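Local coordinates for Her-1 protein (Caenorhabditis elegans, PDB 1SZH) that dictates male development in the nematode, probably as a secreted signal in sex determination, and inhibits the function of tra-2a, at residues 50-55 against 68-73; 76-81 against 120-125; 92-97 against 110-115; 127-132 against 145-150. The protein carries 2 engineered substitutions. All blocks are in the same frame, centred on the assembly; numbering follows the deposited sequence.

How the contacts relate
Contact 1 lies nearest the centre of the chain (about 7 Å between centres) and joins helix 47-59 to the start of the extended 3-10 segment; contact 4 lies farthest out, about 18 Å. All four are partly buried. Contacts 2 and 3 touch, through the Cys76-Cys94 disulfide and Phe79 against Ile112. Contacts 2 and 4 share helix 120-134, and the Cys125-Cys148 disulfide joins them. Contact 1 reaches contact 4 through the Asp72-Arg130 salt bridge. Chemistry differs with place: contacts 1 and 4 each pair a tyrosine CH-pi contact with one hydrogen bond, contact 2 is apolar, and contact 3 mixes apolar packing with a polar, more exposed side.

Contact 1: 50-55 against 68-73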
loop_
_atom_site.group_PDB
_atom_site.type_symbol
_atom_site.label_atom_id
_atom_site.label_comp_id
_atom_site.label_asym_id
_atom_site.label_seq_id
_atom_site.Cartn_x
_atom_site.Cartn_y
_atom_site.Cartn_z
ATOM N N TYR A 50 12.045 -0.589 -1.372
ATOM C CA TYR A 50 12.618 0.339 -2.342
ATOM C C TYR A 50 12.128 0.031 -3.750
ATOM O O TYR A 50 11.885 0.958 -4.554
ATOM C CB TYR A 50 14.144 0.327 -2.213
ATOM C CG TYR A 50 14.579 0.776 -0.820
ATOM C CD1 TYR A 50 15.567 0.107 -0.117
ATOM C CD2 TYR A 50 13.952 1.859 -0.198
ATOM C CE1 TYR A 50 15.918 0.493 1.193
ATOM C CE2 TYR A 50 14.292 2.253 1.099
ATOM C CZ TYR A 50 15.279 1.568 1.782
ATOM O OH TYR A 50 15.611 1.966 3.065
ATOM N N VAL A 51 11.946 -1.248 -4.070
ATOM C CA VAL A 51 11.422 -1.613 -5.381
ATOM C C VAL A 51 10.001 -1.068 -5.517
ATOM O O VAL A 51 9.580 -0.619 -6.583
ATOM C CB VAL A 51 11.442 -3.136 -5.567
ATOM C CG1 VAL A 51 10.770 -3.549 -6.897
ATOM C CG2 VAL A 51 12.892 -3.616 -5.507
ATOM N N TYR A 52 9.237 -1.114 -4.432
ATOM C CA TYR A 52 7.872 -0.586 -4.469
ATOM C C TYR A 52 7.883 0.888 -4.859
ATOM O O TYR A 52 7.088 1.345 -5.694
ATOM C CB TYR A 52 7.227 -0.734 -3.089
ATOM C CG TYR A 52 5.912 0.027 -2.853
ATOM C CD1 TYR A 52 4.678 -0.615 -2.906
ATOM C CD2 TYR A 52 5.924 1.403 -2.575
ATOM C CE1 TYR A 52 3.467 0.100 -2.644
ATOM C CE2 TYR A 52 4.750 2.106 -2.331
ATOM C CZ TYR A 52 3.523 1.447 -2.374
ATOM O OH TYR A 52 2.358 2.135 -2.102
ATOM N N LYS A 53 8.806 1.638 -4.258
ATOM C CA LYS A 53 8.879 3.067 -4.540
ATOM C C LYS A 53 9.320 3.323 -5.970
ATOM O O LYS A 53 8.771 4.200 -6.643
ATOM C CB LYS A 53 9.835 3.721 -3.542
ATOM C CG LYS A 53 9.326 3.582 -2.123
ATOM C CD LYS A 53 10.256 4.206 -1.120
ATOM C CE LYS A 53 9.671 4.112 0.283
ATOM N NZ LYS A 53 10.529 4.797 1.302
ATOM N N CYS A 54 10.282 2.540 -6.444
ATOM C CA CYS A 54 10.754 2.682 -7.820
ATOM C C CYS A 54 9.580 2.392 -8.786
ATOM O O CYS A 54 9.330 3.149 -9.734
ATOM C CB CYS A 54 11.916 1.714 -8.038
ATOM S SG CYS A 54 12.713 1.796 -9.664
ATOM N N LEU A 55 8.866 1.284 -8.569
ATOM C CA LEU A 55 7.750 0.952 -9.442
ATOM C C LEU A 55 6.671 2.034 -9.446
ATOM O O LEU A 55 6.166 2.415 -10.498
ATOM C CB LEU A 55 7.138 -0.416 -9.067
ATOM C CG LEU A 55 8.077 -1.606 -9.296
ATOM C CD1 LEU A 55 7.362 -2.864 -8.763
ATOM C CD2 LEU A 55 8.403 -1.790 -10.767
ATOM N N ILE A 68 0.884 6.229 -3.294
ATOM C CA ILE A 68 0.668 6.240 -1.844
ATOM C C ILE A 68 1.976 5.835 -1.199
ATOM O O ILE A 68 2.591 4.833 -1.589
ATOM C CB ILE A 68 -0.437 5.275 -1.392
ATOM C CG1 ILE A 68 -1.796 5.828 -1.844
ATOM C CG2 ILE A 68 -0.422 5.152 0.157
ATOM C CD1 ILE A 68 -2.942 4.883 -1.591
ATOM N N ASN A 69 2.414 6.610 -0.210
ATOM C CA ASN A 69 3.655 6.332 0.472
ATOM C C ASN A 69 3.606 4.941 1.124
ATOM O O ASN A 69 2.635 4.601 1.816
ATOM C CB ASN A 69 3.906 7.401 1.543
ATOM C CG ASN A 69 5.343 7.405 2.045
ATOM O OD1 ASN A 69 6.102 8.365 1.808
ATOM N ND2 ASN A 69 5.729 6.355 2.736
ATOM N N LEU A 70 4.635 4.135 0.892
ATOM C CA LEU A 70 4.679 2.803 1.476
ATOM C C LEU A 70 4.469 2.772 2.993
ATOM O O LEU A 70 3.836 1.841 3.516
ATOM C CB LEU A 70 6.010 2.116 1.130
ATOM C CG LEU A 70 6.173 0.674 1.630
ATOM C CD1 LEU A 70 5.097 -0.245 1.042
ATOM C CD2 LEU A 70 7.578 0.195 1.227
ATOM N N ASP A 71 4.961 3.793 3.695
ATOM C CA ASP A 71 4.831 3.856 5.141
ATOM C C ASP A 71 3.395 3.913 5.623
ATOM O O ASP A 71 3.118 3.540 6.757
ATOM C CB ASP A 71 5.578 5.064 5.725
ATOM C CG ASP A 71 7.067 5.013 5.470
ATOM O OD1 ASP A 71 7.653 3.913 5.569
ATOM O OD2 ASP A 71 7.649 6.083 5.185
ATOM N N ASP A 72 2.478 4.380 4.784
ATOM C CA ASP A 72 1.083 4.448 5.197
ATOM C C ASP A 72 0.464 3.062 5.426
ATOM O O ASP A 72 -0.597 2.946 6.051
ATOM C CB ASP A 72 0.237 5.198 4.152
ATOM C CG ASP A 72 0.531 6.695 4.104
ATOM O OD1 ASP A 72 1.443 7.163 4.817
ATOM O OD2 ASP A 72 -0.152 7.396 3.322
ATOM N N SER A 73 1.119 2.002 4.963
ATOM C CA SER A 73 0.536 0.683 5.165
ATOM C C SER A 73 0.453 0.325 6.649
ATOM O O SER A 73 -0.380 -0.493 7.044
ATOM C CB SER A 73 1.323 -0.388 4.399
ATOM O OG SER A 73 2.664 -0.475 4.863
#
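Leu70 CD1 sits over the centre of one face of the Tyr52 ring, 3.8 Å from the centroid and 4° off the ring normal, a CH-pi contact. At the ring's edge and in its plane lies Ile68 O, which accepts a 2.8 Å hydrogen bond from Tyr52 OH. Helix 47-59, probably part of the overhand three-helix bundle, is thereby joined to the entry of the extended 3-10 helix. Tyr52 CG is anti to the backbone N (chi1 167°), and from there the ring crosses Leu70 obliquely, with CE2 3.7 Å from Leu70 CB. The hydroxyl approaches Ile68 O 28° out of the carbonyl plane. Arg108 NH2 of helix 105-115 also bonds Tyr52 OH, so this one buried oxygen links three parts of the chain. Lys53 adds a looser edge, its CE 4.3 Å from Leu70 CB. Its NZ stays 5.0 Å from Asp71 OD2, where opposite charges would probably attract without direct contact. The carboxylate of Asp72 is salt-bridged to Arg130 and Arg133 of helix 120-134. Within 68-73, Leu70 O accepts two bonds from one residue: Ser73 N at 3.1 Å and Ser73 OG at 2.9 Å.

Contact 2: 76-81 against 120-125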
loop_
_atom_site.group_PDB
_atom_site.type_symbol
_atom_site.label_atom_id
_atom_site.label_comp_id
_atom_site.label_asym_id
_atom_site.label_seq_id
_atom_site.Cartn_x
_atom_site.Cartn_y
_atom_site.Cartn_z
ATOM N N CYS A 76 -2.954 0.535 8.505
ATOM C CA CYS A 76 -3.951 -0.512 8.341
ATOM C C CYS A 76 -4.278 -1.277 9.631
ATOM O O CYS A 76 -5.367 -1.843 9.753
ATOM C CB CYS A 76 -3.445 -1.518 7.312
ATOM S SG CYS A 76 -3.350 -0.927 5.632
ATOM N N SER A 77 -3.339 -1.306 10.571
ATOM C CA SER A 77 -3.528 -2.033 11.813
ATOM C C SER A 77 -4.744 -1.575 12.581
ATOM O O SER A 77 -5.298 -2.336 13.380
ATOM C CB SER A 77 -2.285 -1.896 12.697
ATOM O OG SER A 77 -1.191 -2.530 12.062
ATOM N N VAL A 78 -5.187 -0.349 12.329
ATOM C CA VAL A 78 -6.336 0.148 13.083
ATOM C C VAL A 78 -7.624 -0.624 12.847
ATOM O O VAL A 78 -8.489 -0.671 13.710
ATOM C CB VAL A 78 -6.614 1.642 12.817
ATOM C CG1 VAL A 78 -7.286 1.860 11.470
ATOM C CG2 VAL A 78 -7.478 2.194 13.935
ATOM N N PHE A 79 -7.761 -1.252 11.685
ATOM C CA PHE A 79 -8.996 -1.961 11.394
ATOM C C PHE A 79 -9.212 -3.201 12.231
ATOM O O PHE A 79 -10.351 -3.635 12.404
ATOM C CB PHE A 79 -9.052 -2.286 9.913
ATOM C CG PHE A 79 -9.170 -1.076 9.056
ATOM C CD1 PHE A 79 -8.103 -0.685 8.234
ATOM C CD2 PHE A 79 -10.314 -0.279 9.113
ATOM C CE1 PHE A 79 -8.188 0.482 7.481
ATOM C CE2 PHE A 79 -10.411 0.889 8.363
ATOM C CZ PHE A 79 -9.341 1.275 7.546
ATOM N N GLY A 80 -8.120 -3.731 12.780
ATOM C CA GLY A 80 -8.212 -4.916 13.608
ATOM C C GLY A 80 -8.683 -4.585 15.011
ATOM O O GLY A 80 -8.884 -5.486 15.821
ATOM N N ASN A 81 -8.862 -3.298 15.310
ATOM C CA ASN A 81 -9.310 -2.918 16.649
ATOM C C ASN A 81 -10.758 -3.344 16.786
ATOM O O ASN A 81 -11.296 -3.445 17.888
ATOM C CB ASN A 81 -9.121 -1.417 16.880
ATOM C CG ASN A 81 -7.660 -1.050 17.135
ATOM O OD1 ASN A 81 -7.027 -1.574 18.057
ATOM N ND2 ASN A 81 -7.122 -0.149 16.321
ATOM N N ASN A 120 -17.077 3.151 10.418
ATOM C CA ASN A 120 -16.628 4.448 9.920
ATOM C C ASN A 120 -15.552 5.115 10.778
ATOM O O ASN A 120 -14.621 5.742 10.246
ATOM C CB ASN A 120 -17.817 5.391 9.776
ATOM C CG ASN A 120 -17.415 6.733 9.238
ATOM O OD1 ASN A 120 -16.850 6.829 8.146
ATOM N ND2 ASN A 120 -17.689 7.786 10.004
ATOM N N VAL A 121 -15.679 4.985 12.094
ATOM C CA VAL A 121 -14.709 5.571 13.019
ATOM C C VAL A 121 -13.304 5.053 12.730
ATOM O O VAL A 121 -12.335 5.814 12.784
ATOM C CB VAL A 121 -15.065 5.247 14.489
ATOM C CG1 VAL A 121 -13.952 5.734 15.431
ATOM C CG2 VAL A 121 -16.376 5.924 14.862
ATOM N N LEU A 122 -13.184 3.758 12.435
ATOM C CA LEU A 122 -11.864 3.183 12.155
ATOM C C LEU A 122 -11.289 3.699 10.827
ATOM O O LEU A 122 -10.080 3.913 10.720
ATOM C CB LEU A 122 -11.940 1.652 12.158
ATOM C CG LEU A 122 -12.377 0.952 13.464
ATOM C CD1 LEU A 122 -12.250 -0.558 13.290
ATOM C CD2 LEU A 122 -11.537 1.418 14.653
ATOM N N TYR A 123 -12.142 3.887 9.819
ATOM C CA TYR A 123 -11.692 4.430 8.538
ATOM C C TYR A 123 -11.184 5.872 8.738
ATOM O O TYR A 123 -10.176 6.288 8.146
ATOM C CB TYR A 123 -12.817 4.435 7.494
ATOM C CG TYR A 123 -12.363 4.953 6.160
ATOM C CD1 TYR A 123 -11.507 4.190 5.370
ATOM C CD2 TYR A 123 -12.733 6.221 5.701
ATOM C CE1 TYR A 123 -11.023 4.667 4.166
ATOM C CE2 TYR A 123 -12.244 6.714 4.483
ATOM C CZ TYR A 123 -11.390 5.925 3.728
ATOM O OH TYR A 123 -10.874 6.361 2.528
ATOM N N LYS A 124 -11.879 6.642 9.573
ATOM C CA LYS A 124 -11.434 8.014 9.816
ATOM C C LYS A 124 -10.091 8.002 10.535
ATOM O O LYS A 124 -9.241 8.858 10.267
ATOM C CB LYS A 124 -12.479 8.776 10.636
ATOM C CG LYS A 124 -13.745 9.064 9.849
ATOM C CD LYS A 124 -14.749 9.880 10.664
ATOM C CE LYS A 124 -15.981 10.226 9.830
ATOM N NZ LYS A 124 -17.040 10.937 10.614
ATOM N N CYS A 125 -9.885 7.047 11.430
ATOM C CA CYS A 125 -8.610 6.945 12.141
ATOM C C CYS A 125 -7.501 6.559 11.147
ATOM O O CYS A 125 -6.388 7.070 11.201
ATOM C CB CYS A 125 -8.712 5.901 13.236
ATOM S SG CYS A 125 -7.243 5.682 14.215
#
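Phe79 and Leu122 lie alongside each other, pointing opposite ways, where the extended 3-10 helix packs on helix 120-134. Phe79 CG is anti to its carbonyl carbon (chi1 -67°), and the ring lies against the backbone of the facing helix: CD2 is 4.0 Å from Leu122 CB and CE2 is 3.8 Å from Tyr123 CA. The branch of Leu122 runs back over the 3-10 backbone, where CD1 comes 3.7 Å from Phe79 O. Val78 spreads its two methyls. CG1, in the crowded position between N and carbonyl carbon, packs 3.5 Å from Leu122 O and also covers the centre of one face of the Phe79 ring. CG2, anti to N, reaches Cys125 SG at 3.5 Å and Leu122 CD2 at 4.2 Å. That sulfur continues into the disulfide with Cys148, while Cys76 on the same 3-10 helix is bonded to Cys94. The ring of Phe79 further meets Phe126, Ile112 and Cys94, which places it among helices 85-97, 105-115 and 120-134. An alanine in place of Phe79 would probably open a gap between Leu122, Tyr123 and Ile112 and leave Phe126 without its ring partner. Val78 O takes both Asn81 N and Asn81 ND2 on the same face of its plane, the ND2 bond being 3.0 Å long. The links across the contact are apolar, so packing, and not hydrogen bonding, joins the two segments.

Contact 3: 92-97 against 110-115. With ACT (acetate ion), chain C.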
loop_
_atom_site.group_PDB
_atom_site.type_symbol
_atom_site.label_atom_id
_atom_site.label_comp_id
_atom_site.label_asym_id
_atom_site.label_seq_id
_atom_site.Cartn_x
_atom_site.Cartn_y
_atom_site.Cartn_z
ATOM N N ASN A 92 -6.173 -7.047 6.985
ATOM C CA ASN A 92 -5.302 -7.783 6.064
ATOM C C ASN A 92 -5.472 -7.342 4.613
ATOM O O ASN A 92 -4.481 -7.256 3.885
ATOM C CB ASN A 92 -5.528 -9.290 6.209
ATOM C CG ASN A 92 -5.014 -9.818 7.543
ATOM O OD1 ASN A 92 -4.060 -9.274 8.110
ATOM N ND2 ASN A 92 -5.627 -10.886 8.041
ATOM N N ARG A 93 -6.708 -7.055 4.208
ATOM C CA ARG A 93 -7.004 -6.588 2.860
ATOM C C ARG A 93 -6.275 -5.248 2.695
ATOM O O ARG A 93 -5.626 -5.003 1.684
ATOM C CB ARG A 93 -8.521 -6.413 2.706
ATOM C CG ARG A 93 -9.011 -5.442 1.611
ATOM C CD ARG A 93 -9.130 -6.065 0.235
ATOM N NE ARG A 93 -9.955 -7.273 0.158
ATOM C CZ ARG A 93 -11.251 -7.321 -0.175
ATOM N NH1 ARG A 93 -11.938 -6.224 -0.457
ATOM N NH2 ARG A 93 -11.846 -8.505 -0.302
ATOM N N CYS A 94 -6.392 -4.381 3.702
ATOM C CA CYS A 94 -5.731 -3.074 3.660
ATOM C C CYS A 94 -4.211 -3.244 3.537
ATOM O O CYS A 94 -3.580 -2.615 2.688
ATOM C CB CYS A 94 -6.092 -2.316 4.946
ATOM S SG CYS A 94 -5.489 -0.622 5.093
ATOM N N LYS A 95 -3.624 -4.114 4.355
ATOM C CA LYS A 95 -2.173 -4.287 4.292
ATOM C C LYS A 95 -1.733 -4.758 2.908
ATOM O O LYS A 95 -0.704 -4.295 2.384
ATOM C CB LYS A 95 -1.703 -5.269 5.357
ATOM C CG LYS A 95 -1.851 -4.742 6.779
ATOM C CD LYS A 95 -1.414 -5.794 7.801
ATOM C CE LYS A 95 -1.399 -5.216 9.212
ATOM N NZ LYS A 95 -1.011 -6.291 10.178
ATOM N N ASN A 96 -2.503 -5.671 2.312
ATOM C CA ASN A 96 -2.157 -6.161 0.983
ATOM C C ASN A 96 -2.293 -5.038 -0.052
ATOM O O ASN A 96 -1.389 -4.830 -0.844
ATOM C CB ASN A 96 -3.046 -7.348 0.598
ATOM C CG ASN A 96 -2.612 -8.638 1.280
ATOM O OD1 ASN A 96 -1.416 -8.858 1.510
ATOM N ND2 ASN A 96 -3.574 -9.501 1.591
ATOM N N LEU A 97 -3.406 -4.318 -0.033
ATOM C CA LEU A 97 -3.596 -3.229 -0.992
ATOM C C LEU A 97 -2.517 -2.172 -0.856
ATOM O O LEU A 97 -1.962 -1.706 -1.855
ATOM C CB LEU A 97 -4.965 -2.556 -0.776
ATOM C CG LEU A 97 -6.193 -3.367 -1.186
ATOM C CD1 LEU A 97 -7.461 -2.746 -0.562
ATOM C CD2 LEU A 97 -6.275 -3.401 -2.694
ATOM N N ASP A 110 -11.036 3.035 -2.180
ATOM C CA ASP A 110 -12.434 2.657 -2.360
ATOM C C ASP A 110 -12.667 1.285 -1.718
ATOM O O ASP A 110 -13.685 1.065 -1.058
ATOM C CB ASP A 110 -12.805 2.593 -3.848
ATOM C CG ASP A 110 -12.873 3.967 -4.495
ATOM O OD1 ASP A 110 -13.052 4.972 -3.769
ATOM O OD2 ASP A 110 -12.763 4.034 -5.737
ATOM N N SER A 111 -11.715 0.367 -1.894
ATOM C CA SER A 111 -11.864 -0.989 -1.343
ATOM C C SER A 111 -11.756 -0.978 0.171
ATOM O O SER A 111 -12.533 -1.644 0.856
ATOM C CB SER A 111 -10.805 -1.926 -1.970
ATOM O OG SER A 111 -10.901 -3.222 -1.392
ATOM N N ILE A 112 -10.811 -0.198 0.698
ATOM C CA ILE A 112 -10.645 -0.100 2.140
ATOM C C ILE A 112 -11.868 0.584 2.774
ATOM O O ILE A 112 -12.349 0.165 3.820
ATOM C CB ILE A 112 -9.363 0.705 2.458
ATOM C CG1 ILE A 112 -8.139 -0.082 1.996
ATOM C CG2 ILE A 112 -9.275 1.007 3.976
ATOM C CD1 ILE A 112 -6.870 0.792 1.858
ATOM N N LYS A 113 -12.367 1.650 2.157
ATOM C CA LYS A 113 -13.540 2.324 2.709
ATOM C C LYS A 113 -14.726 1.361 2.679
ATOM O O LYS A 113 -15.505 1.325 3.619
ATOM C CB LYS A 113 -13.875 3.584 1.903
ATOM C CG LYS A 113 -15.023 4.403 2.504
ATOM C CD LYS A 113 -15.172 5.728 1.785
ATOM C CE LYS A 113 -16.264 6.591 2.418
ATOM N NZ LYS A 113 -16.354 7.913 1.739
ATOM N N SER A 114 -14.841 0.564 1.617
ATOM C CA SER A 114 -15.958 -0.368 1.539
ATOM C C SER A 114 -15.913 -1.440 2.617
ATOM O O SER A 114 -16.941 -1.720 3.218
ATOM C CB SER A 114 -16.021 -0.999 0.154
ATOM O OG SER A 114 -16.451 -0.019 -0.781
ATOM N N CYS A 115 -14.755 -2.045 2.898
ATOM C CA CYS A 115 -14.759 -3.070 3.933
ATOM C C CYS A 115 -14.930 -2.539 5.341
ATOM O O CYS A 115 -15.263 -3.289 6.246
ATOM C CB CYS A 115 -13.541 -4.011 3.876
ATOM S SG CYS A 115 -11.886 -3.414 3.976
HETATM C C ACT C . -9.982 -10.835 1.089
HETATM O O ACT C . -9.056 -9.956 0.768
HETATM O OXT ACT C . -10.178 -11.337 2.253
HETATM C CH3 ACT C . -10.956 -11.348 0.085
#
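Helices 85-97 and 105-115 pair antiparallel, consistent with the left-handed antiparallel four-helix bundle of this protein; Cys94 and Leu97 of the first meet Ser111 and Ile112 of the second. The two segments run almost exactly antiparallel, their axes at 174° and 9.8 Å apart at the closest approach. Leu97 CD1 enters between the two residues of the other helix, 3.8 Å from Ile112 CG1 and 3.7 Å from Ser111 CB. Ile112 CG1 is anti to its carbonyl carbon (chi1 -67°), and beyond it CD1 touches Cys94 SG at 3.8 Å. These aliphatic and sulfur atoms make the buried part of the seam. Arg93 closes its more exposed side: the chain is bent at chi2 and chi3, and CG passes 4.2 Å from Cys115 SG. NH1 comes 3.3 Å from Ser111 OG, which lies at the edge of the guanidinium near its plane. Arg93 NE gives a 2.9 Å hydrogen bond to the acetate O, nearly straight at 167° and in the guanidinium plane. Arg89 NE holds the same acetate, an ion probably taken up from the crystallisation liquor, consistent with a locally positive patch. Farther round helix 105-115, Asp110 O accepts Ser114 N and Ser114 OG from opposite faces of its plane. The Cys115-Cys90 disulfide ties the two helices together. Phe126 and Tyr123 of helix 120-134 pack on Ile112, which sets this helix pair against that helix.

Contact 4: 127-132 against 145-150; sequences EKCRSL and EEYCEA. Engineered in segment 145-150: Glu149 (natural residue Asn).
Lys128 NZ donates a 2.6 Å hydrogen bond to Tyr147 O, the donor lying nearly along the C=O axis at 169°. Lys128 CG is anti to the backbone N and the chain beyond it is extended, running beside the tyrosine in the opposite sense. On the way CG comes to the edge of the Tyr147 ring, 3.9 Å from CD1. Leu132 CD1 covers one face, offset toward the rim, in a CH-pi contact 3.6 Å from the centroid and 20° off the ring normal. The closest ring atoms to this methyl are CG and CD1. In fold terms, the C-terminal tail turns back onto helix 120-134, where the Cys125-Cys148 disulfide bonds it covalently. Tyr147 CG stands between its backbone N and carbonyl carbon (chi1 57°), and the ring lies under Leu132 CD1, its hydroxyl end at Cys129. There Tyr147 OH lies 3.1 Å from Cys129 SG, a sulfur already bonded to Cys75, and CE1 lies 3.9 Å from Cys129 CB. An alanine in place of Tyr147 would probably leave a gap beside Cys129 and deprive Leu132 CD1 of the ring face it rests on. On another side of the helix, Arg130, the same arginine that meets Asp72, makes a 3.3 Å salt bridge from NH1 to the syn lone pair of Glu127 OE1, nearly in the guanidinium plane.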
loop_
_atom_site.group_PDB
_atom_site.type_symbol
_atom_site.label_atom_id
_atom_site.label_comp_id
_atom_site.label_asym_id
_atom_site.label_seq_id
_atom_site.Cartn_x
_atom_site.Cartn_y
_atom_site.Cartn_z
ATOM N N GLU A 127 -7.399 7.300 8.035
ATOM C CA GLU A 127 -7.079 8.489 7.264
ATOM C C GLU A 127 -6.277 9.476 8.114
ATOM O O GLU A 127 -5.353 10.115 7.610
ATOM C CB GLU A 127 -8.360 9.128 6.730
ATOM C CG GLU A 127 -9.038 8.314 5.604
ATOM C CD GLU A 127 -8.371 8.481 4.237
ATOM O OE1 GLU A 127 -7.192 8.086 4.070
ATOM O OE2 GLU A 127 -9.033 9.011 3.316
ATOM N N LYS A 128 -6.619 9.579 9.392
ATOM C CA LYS A 128 -5.876 10.496 10.278
ATOM C C LYS A 128 -4.422 10.024 10.427
ATOM O O LYS A 128 -3.480 10.818 10.439
ATOM C CB LYS A 128 -6.577 10.581 11.636
ATOM C CG LYS A 128 -5.909 11.519 12.653
ATOM C CD LYS A 128 -6.864 11.742 13.825
ATOM C CE LYS A 128 -6.441 12.913 14.691
ATOM N NZ LYS A 128 -7.468 13.157 15.742
ATOM N N CYS A 129 -4.225 8.720 10.561
ATOM C CA CYS A 129 -2.889 8.163 10.651
ATOM C C CYS A 129 -2.097 8.553 9.391
ATOM O O CYS A 129 -0.931 8.916 9.493
ATOM C CB CYS A 129 -3.001 6.629 10.781
ATOM S SG CYS A 129 -1.483 5.699 10.814
ATOM N N ARG A 130 -2.715 8.459 8.210
ATOM C CA ARG A 130 -2.014 8.831 6.987
ATOM C C ARG A 130 -1.634 10.317 7.002
ATOM O O ARG A 130 -0.530 10.672 6.587
ATOM C CB ARG A 130 -2.861 8.526 5.753
ATOM C CG ARG A 130 -3.074 7.019 5.482
ATOM C CD ARG A 130 -3.825 6.843 4.145
ATOM N NE ARG A 130 -3.003 7.316 3.039
ATOM C CZ ARG A 130 -3.458 7.971 1.978
ATOM N NH1 ARG A 130 -4.754 8.244 1.853
ATOM N NH2 ARG A 130 -2.601 8.367 1.042
ATOM N N SER A 131 -2.555 11.167 7.464
ATOM C CA SER A 131 -2.291 12.609 7.546
ATOM C C SER A 131 -1.140 12.894 8.503
ATOM O O SER A 131 -0.254 13.690 8.186
ATOM C CB SER A 131 -3.544 13.357 8.014
ATOM O OG SER A 131 -4.524 13.359 6.989
ATOM N N LEU A 132 -1.133 12.251 9.671
ATOM C CA LEU A 132 -0.040 12.462 10.629
ATOM C C LEU A 132 1.318 12.024 10.036
ATOM O O LEU A 132 2.339 12.692 10.248
ATOM C CB LEU A 132 -0.307 11.700 11.931
ATOM C CG LEU A 132 -1.326 12.332 12.891
ATOM C CD1 LEU A 132 -1.407 11.460 14.130
ATOM C CD2 LEU A 132 -0.907 13.753 13.259
ATOM N N GLU A 145 -4.669 4.934 19.823
ATOM C CA GLU A 145 -5.380 5.482 20.978
ATOM C C GLU A 145 -4.914 6.890 21.348
ATOM O O GLU A 145 -5.640 7.633 22.009
ATOM C CB GLU A 145 -5.224 4.556 22.186
ATOM C CG GLU A 145 -5.753 3.142 21.974
ATOM C CD GLU A 145 -4.696 2.219 21.426
ATOM O OE1 GLU A 145 -3.520 2.660 21.197
ATOM O OE2 GLU A 145 -5.003 0.995 21.186
ATOM N N GLU A 146 -3.715 7.264 20.907
ATOM C CA GLU A 146 -3.168 8.590 21.222
ATOM C C GLU A 146 -3.607 9.715 20.300
ATOM O O GLU A 146 -3.510 10.887 20.659
ATOM C CB GLU A 146 -1.639 8.542 21.260
ATOM C CG GLU A 146 -1.098 7.697 22.389
ATOM C CD GLU A 146 0.381 7.948 22.678
ATOM O OE1 GLU A 146 0.721 9.059 23.168
ATOM O OE2 GLU A 146 1.198 7.036 22.423
ATOM N N TYR A 147 -4.083 9.389 19.105
ATOM C CA TYR A 147 -4.522 10.463 18.231
ATOM C C TYR A 147 -5.902 10.196 17.670
ATOM O O TYR A 147 -6.476 11.031 16.973
ATOM C CB TYR A 147 -3.499 10.711 17.127
ATOM C CG TYR A 147 -3.177 9.515 16.279
ATOM C CD1 TYR A 147 -3.864 9.280 15.090
ATOM C CD2 TYR A 147 -2.124 8.666 16.618
ATOM C CE1 TYR A 147 -3.495 8.239 14.244
ATOM C CE2 TYR A 147 -1.749 7.623 15.782
ATOM C CZ TYR A 147 -2.435 7.422 14.592
ATOM O OH TYR A 147 -2.023 6.447 13.724
ATOM N N CYS A 148 -6.421 9.013 17.983
ATOM C CA CYS A 148 -7.773 8.628 17.607
ATOM C C CYS A 148 -8.355 8.299 18.978
ATOM O O CYS A 148 -8.066 7.248 19.544
ATOM C CB CYS A 148 -7.774 7.380 16.725
ATOM S SG CYS A 148 -6.932 7.658 15.143
ATOM N N GLU A 149 -9.174 9.272 19.497
ATOM C CA GLU A 149 -9.799 9.114 20.806
ATOM C C GLU A 149 -11.133 8.386 20.834
ATOM O O GLU A 149 -11.858 8.494 21.823
ATOM C CB GLU A 149 -10.004 10.474 21.464
ATOM C CG GLU A 149 -8.750 11.292 21.680
ATOM C CD GLU A 149 -9.047 12.562 22.476
ATOM O OE1 GLU A 149 -10.231 12.750 22.871
ATOM O OE2 GLU A 149 -8.109 13.368 22.724
ATOM N N ALA A 150 -11.488 7.674 19.821
ATOM C CA ALA A 150 -12.744 6.933 19.818
ATOM C C ALA A 150 -12.565 5.478 19.380
ATOM O O ALA A 150 -11.405 5.068 19.175
ATOM C CB ALA A 150 -13.766 7.643 18.927
#